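Local atomic coordinates of glycoside hydrolase (Streptococcus pneumoniae serotype 4, PDB entry 6ORH), a protein that probably hydrolyses alpha-L-fucosidic linkages, as a family 29 glycoside hydrolase that helps break down host-derived carbohydrate antigens. Residues A[218-226]-A[410-418]. The protein carries 2 engineered substitutions. Sequence-based numbering, arbitrary orientation.
Sequences YAGDPLWQK and GHTVGYKRL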
loop_
_atom_site.group_PDB
_atom_site.type_symbol
_atom_site.label_atom_id
_atom_site.label_comp_id
_atom_site.label_asym_id
_atom_site.label_seq_id
_atom_site.Cartn_x
_atom_site.Cartn_y
_atom_site.Cartn_z
ATOM N N TYR A 218 -0.520 -8.553 5.251
ATOM C CA TYR A 218 0.019 -7.369 4.604
ATOM C C TYR A 218 1.407 -7.019 5.145
ATOM O O TYR A 218 1.547 -6.600 6.291
ATOM C CB TYR A 218 -0.910 -6.172 4.844
ATOM C CG TYR A 218 -0.434 -4.895 4.188
ATOM C CD1 TYR A 218 -0.696 -4.653 2.850
ATOM C CD2 TYR A 218 0.288 -3.934 4.898
ATOM C CE1 TYR A 218 -0.281 -3.484 2.228
ATOM C CE2 TYR A 218 0.717 -2.763 4.285
ATOM C CZ TYR A 218 0.442 -2.548 2.946
ATOM O OH TYR A 218 0.827 -1.417 2.275
ATOM N N ALA A 219 2.420 -7.157 4.293
ATOM C CA ALA A 219 3.747 -6.629 4.600
ATOM C C ALA A 219 3.844 -5.206 4.058
ATOM O O ALA A 219 3.275 -4.870 3.016
ATOM C CB ALA A 219 4.797 -7.480 3.930
ATOM N N GLY A 220 4.637 -4.389 4.755
ATOM C CA GLY A 220 4.807 -3.009 4.306
ATOM C C GLY A 220 5.742 -2.874 3.097
ATOM O O GLY A 220 6.447 -3.804 2.688
ATOM N N ASP A 221 5.700 -1.661 2.521
ATOM C CA ASP A 221 6.727 -1.222 1.591
ATOM C C ASP A 221 7.209 0.111 2.145
ATOM O O ASP A 221 6.433 1.067 2.167
ATOM C CB ASP A 221 6.205 -1.149 0.156
ATOM C CG ASP A 221 7.308 -1.000 -0.889
ATOM O OD1 ASP A 221 8.411 -1.504 -0.646
ATOM O OD2 ASP A 221 7.031 -0.415 -1.946
ATOM N N PRO A 222 8.447 0.218 2.652
ATOM C CA PRO A 222 9.478 -0.814 2.542
ATOM C C PRO A 222 9.229 -2.003 3.470
ATOM O O PRO A 222 8.524 -1.869 4.468
ATOM C CB PRO A 222 10.750 -0.110 3.059
ATOM C CG PRO A 222 10.226 0.995 3.978
ATOM C CD PRO A 222 8.955 1.435 3.316
ATOM N N LEU A 223 9.802 -3.162 3.100
ATOM C CA LEU A 223 9.966 -4.257 4.056
ATOM C C LEU A 223 11.445 -4.595 4.160
ATOM O O LEU A 223 11.997 -5.287 3.290
ATOM C CB LEU A 223 9.137 -5.505 3.690
ATOM C CG LEU A 223 9.396 -6.703 4.636
ATOM C CD1 LEU A 223 8.973 -6.391 6.076
ATOM C CD2 LEU A 223 8.748 -8.007 4.136
ATOM N N TRP A 224 12.077 -4.103 5.238
ATOM C CA TRP A 224 13.411 -4.544 5.622
ATOM C C TRP A 224 13.278 -5.800 6.479
ATOM O O TRP A 224 12.555 -5.792 7.496
ATOM C CB TRP A 224 14.117 -3.418 6.404
ATOM C CG TRP A 224 14.284 -2.180 5.578
ATOM C CD1 TRP A 224 13.539 -1.026 5.567
ATOM C CD2 TRP A 224 15.329 -1.997 4.605
ATOM N NE1 TRP A 224 14.044 -0.130 4.643
ATOM C CE2 TRP A 224 15.148 -0.711 4.054
ATOM C CE3 TRP A 224 16.371 -2.832 4.147
ATOM C CZ2 TRP A 224 15.970 -0.228 3.032
ATOM C CZ3 TRP A 224 17.222 -2.332 3.173
ATOM C CH2 TRP A 224 17.017 -1.048 2.646
ATOM N N GLN A 225 13.913 -6.893 6.042
ATOM C CA GLN A 225 13.860 -8.141 6.803
ATOM C C GLN A 225 14.971 -8.127 7.851
ATOM O O GLN A 225 15.879 -8.961 7.834
ATOM C CB GLN A 225 13.982 -9.344 5.850
ATOM C CG GLN A 225 12.788 -9.475 4.917
ATOM C CD GLN A 225 11.550 -10.030 5.585
ATOM O OE1 GLN A 225 11.113 -9.592 6.653
ATOM N NE2 GLN A 225 10.939 -11.029 4.950
ATOM N N LYS A 226 14.889 -7.146 8.749
ATOM C CA LYS A 226 15.904 -6.944 9.789
ATOM C C LYS A 226 15.302 -5.986 10.819
ATOM O O LYS A 226 14.504 -5.112 10.454
ATOM C CB LYS A 226 17.232 -6.393 9.209
ATOM C CG LYS A 226 17.144 -5.138 8.347
ATOM C CD LYS A 226 18.553 -4.666 7.926
ATOM C CE LYS A 226 18.527 -3.447 7.020
ATOM N NZ LYS A 226 19.914 -2.978 6.688
ATOM N N GLY A 410 8.669 1.305 -6.136
ATOM C CA GLY A 410 8.679 0.677 -4.824
ATOM C C GLY A 410 9.845 1.155 -3.976
ATOM O O GLY A 410 10.668 1.990 -4.387
ATOM N N HIS A 411 9.885 0.626 -2.754
ATOM C CA HIS A 411 11.019 0.849 -1.880
ATOM C C HIS A 411 11.993 -0.325 -1.981
ATOM O O HIS A 411 12.985 -0.255 -2.722
ATOM C CB HIS A 411 10.527 1.037 -0.427
ATOM C CG HIS A 411 9.728 2.269 -0.200
ATOM N ND1 HIS A 411 10.228 3.354 0.498
ATOM C CD2 HIS A 411 8.463 2.581 -0.532
ATOM C CE1 HIS A 411 9.291 4.287 0.570
ATOM N NE2 HIS A 411 8.208 3.842 -0.056
ATOM N N THR A 412 11.725 -1.397 -1.216
ATOM C CA THR A 412 12.622 -2.542 -1.118
ATOM C C THR A 412 12.361 -3.568 -2.225
ATOM O O THR A 412 11.313 -3.582 -2.891
ATOM C CB THR A 412 12.476 -3.214 0.261
ATOM O OG1 THR A 412 11.063 -3.354 0.510
ATOM C CG2 THR A 412 13.087 -2.374 1.367
ATOM N N VAL A 413 13.354 -4.439 -2.391
ATOM C CA VAL A 413 13.228 -5.619 -3.229
ATOM C C VAL A 413 13.218 -6.834 -2.299
ATOM O O VAL A 413 12.204 -7.530 -2.204
ATOM C CB VAL A 413 14.366 -5.639 -4.275
ATOM C CG1 VAL A 413 14.388 -6.977 -5.026
ATOM C CG2 VAL A 413 14.193 -4.507 -5.304
ATOM N N GLY A 414 14.340 -7.105 -1.622
ATOM C CA GLY A 414 14.412 -8.240 -0.712
ATOM C C GLY A 414 14.634 -9.563 -1.460
ATOM O O GLY A 414 15.179 -9.578 -2.575
ATOM N N TYR A 415 14.163 -10.667 -0.867
ATOM C CA TYR A 415 14.349 -11.971 -1.473
ATOM C C TYR A 415 13.663 -12.028 -2.842
ATOM O O TYR A 415 14.163 -12.631 -3.804
ATOM C CB TYR A 415 13.729 -13.049 -0.579
ATOM C CG TYR A 415 14.102 -14.433 -1.038
ATOM C CD1 TYR A 415 15.305 -14.994 -0.637
ATOM C CD2 TYR A 415 13.253 -15.136 -1.876
ATOM C CE1 TYR A 415 15.678 -16.252 -1.091
ATOM C CE2 TYR A 415 13.609 -16.393 -2.343
ATOM C CZ TYR A 415 14.832 -16.929 -1.950
ATOM O OH TYR A 415 15.214 -18.190 -2.320
ATOM N N LYS A 416 12.471 -11.435 -2.897
ATOM C CA LYS A 416 11.668 -11.462 -4.104
ATOM C C LYS A 416 10.619 -10.370 -3.998
ATOM O O LYS A 416 9.901 -10.286 -3.006
ATOM C CB LYS A 416 10.957 -12.816 -4.194
ATOM C CG LYS A 416 9.866 -12.924 -5.255
ATOM C CD LYS A 416 9.416 -14.389 -5.368
ATOM C CE LYS A 416 8.177 -14.582 -6.220
ATOM N NZ LYS A 416 7.851 -16.031 -6.335
ATOM N N ARG A 417 10.514 -9.546 -5.053
ATOM C CA ARG A 417 9.522 -8.486 -5.097
ATOM C C ARG A 417 8.737 -8.660 -6.395
ATOM O O ARG A 417 9.338 -8.730 -7.474
ATOM C CB ARG A 417 10.229 -7.114 -5.122
ATOM C CG ARG A 417 9.316 -5.898 -5.215
ATOM C CD ARG A 417 8.500 -5.733 -3.933
ATOM N NE ARG A 417 7.399 -4.776 -4.043
ATOM C CZ ARG A 417 7.421 -3.534 -3.589
ATOM N NH1 ARG A 417 8.537 -2.982 -3.099
ATOM N NH2 ARG A 417 6.311 -2.814 -3.683
ATOM N N LEU A 418 7.421 -8.766 -6.257
ATOM C CA LEU A 418 6.525 -8.710 -7.406
ATOM C C LEU A 418 5.961 -7.302 -7.412
ATOM O O LEU A 418 5.642 -6.732 -6.358
ATOM C CB LEU A 418 5.420 -9.764 -7.273
ATOM C CG LEU A 418 5.930 -11.197 -7.211
ATOM C CD1 LEU A 418 4.778 -12.167 -6.891
ATOM C CD2 LEU A 418 6.605 -11.590 -8.523
#
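The carboxylate of D221 meets both the guanidinium of R417 and the backbone of loop 411-416, a worked example of how one acid can tie a loop to a neighbouring domain. D221 OD1 lies 2.9 Å from R417 NH1 in a salt bridge, and OD2 faces NH2, both hydrogen bonds being weak in angle; the two flat groups stand almost perpendicular, 88° apart, so this is no coplanar fork. OD2 also accepts the N-H of H411 at 3.1 Å, from its syn side but tilted out of the carboxylate plane, while weak bonds from the amides of H411 and T412 reach OD1. Just beyond, the amide of L223 donates to T412 OG1 at 2.9 Å, nearly straight (168°). With chi1 at 47°, T412 puts that hydroxyl between its own N and C and turns CG2 to W224, where the methyl sits 3.9 Å from the centroid of the indole six-membered ring, a CH-pi contact over the face. A second CH-pi contact sets CD of P222, whose preceding peptide bond is cis, over the H411 ring, toward its rim. The two segments come from different folds of one chain: 218-226 is an irregular link between strands 209-211 and 226-227 of the TIM-barrel-like fucosidase region, whereas 410-418 crosses from edge strand 403-410 of one antiparallel sheet to strand 417-426 of the other in the galactose-binding-like beta-sandwich, so the contact builds part of the buried interface between catalytic and C-terminal regions. Further out, R417 NH1 also donates to T412 O at 2.8 Å, close to the guanidinium plane, which helps hold the guanidinium in place beside D221. Q389 receives the N-H of Q225 and donates to L223 O, extending the grip on the barrel loop, and H411 NE2 is hydrogen-bonded to NE2 of H243 of the second subunit, which carries this interface into the dimer.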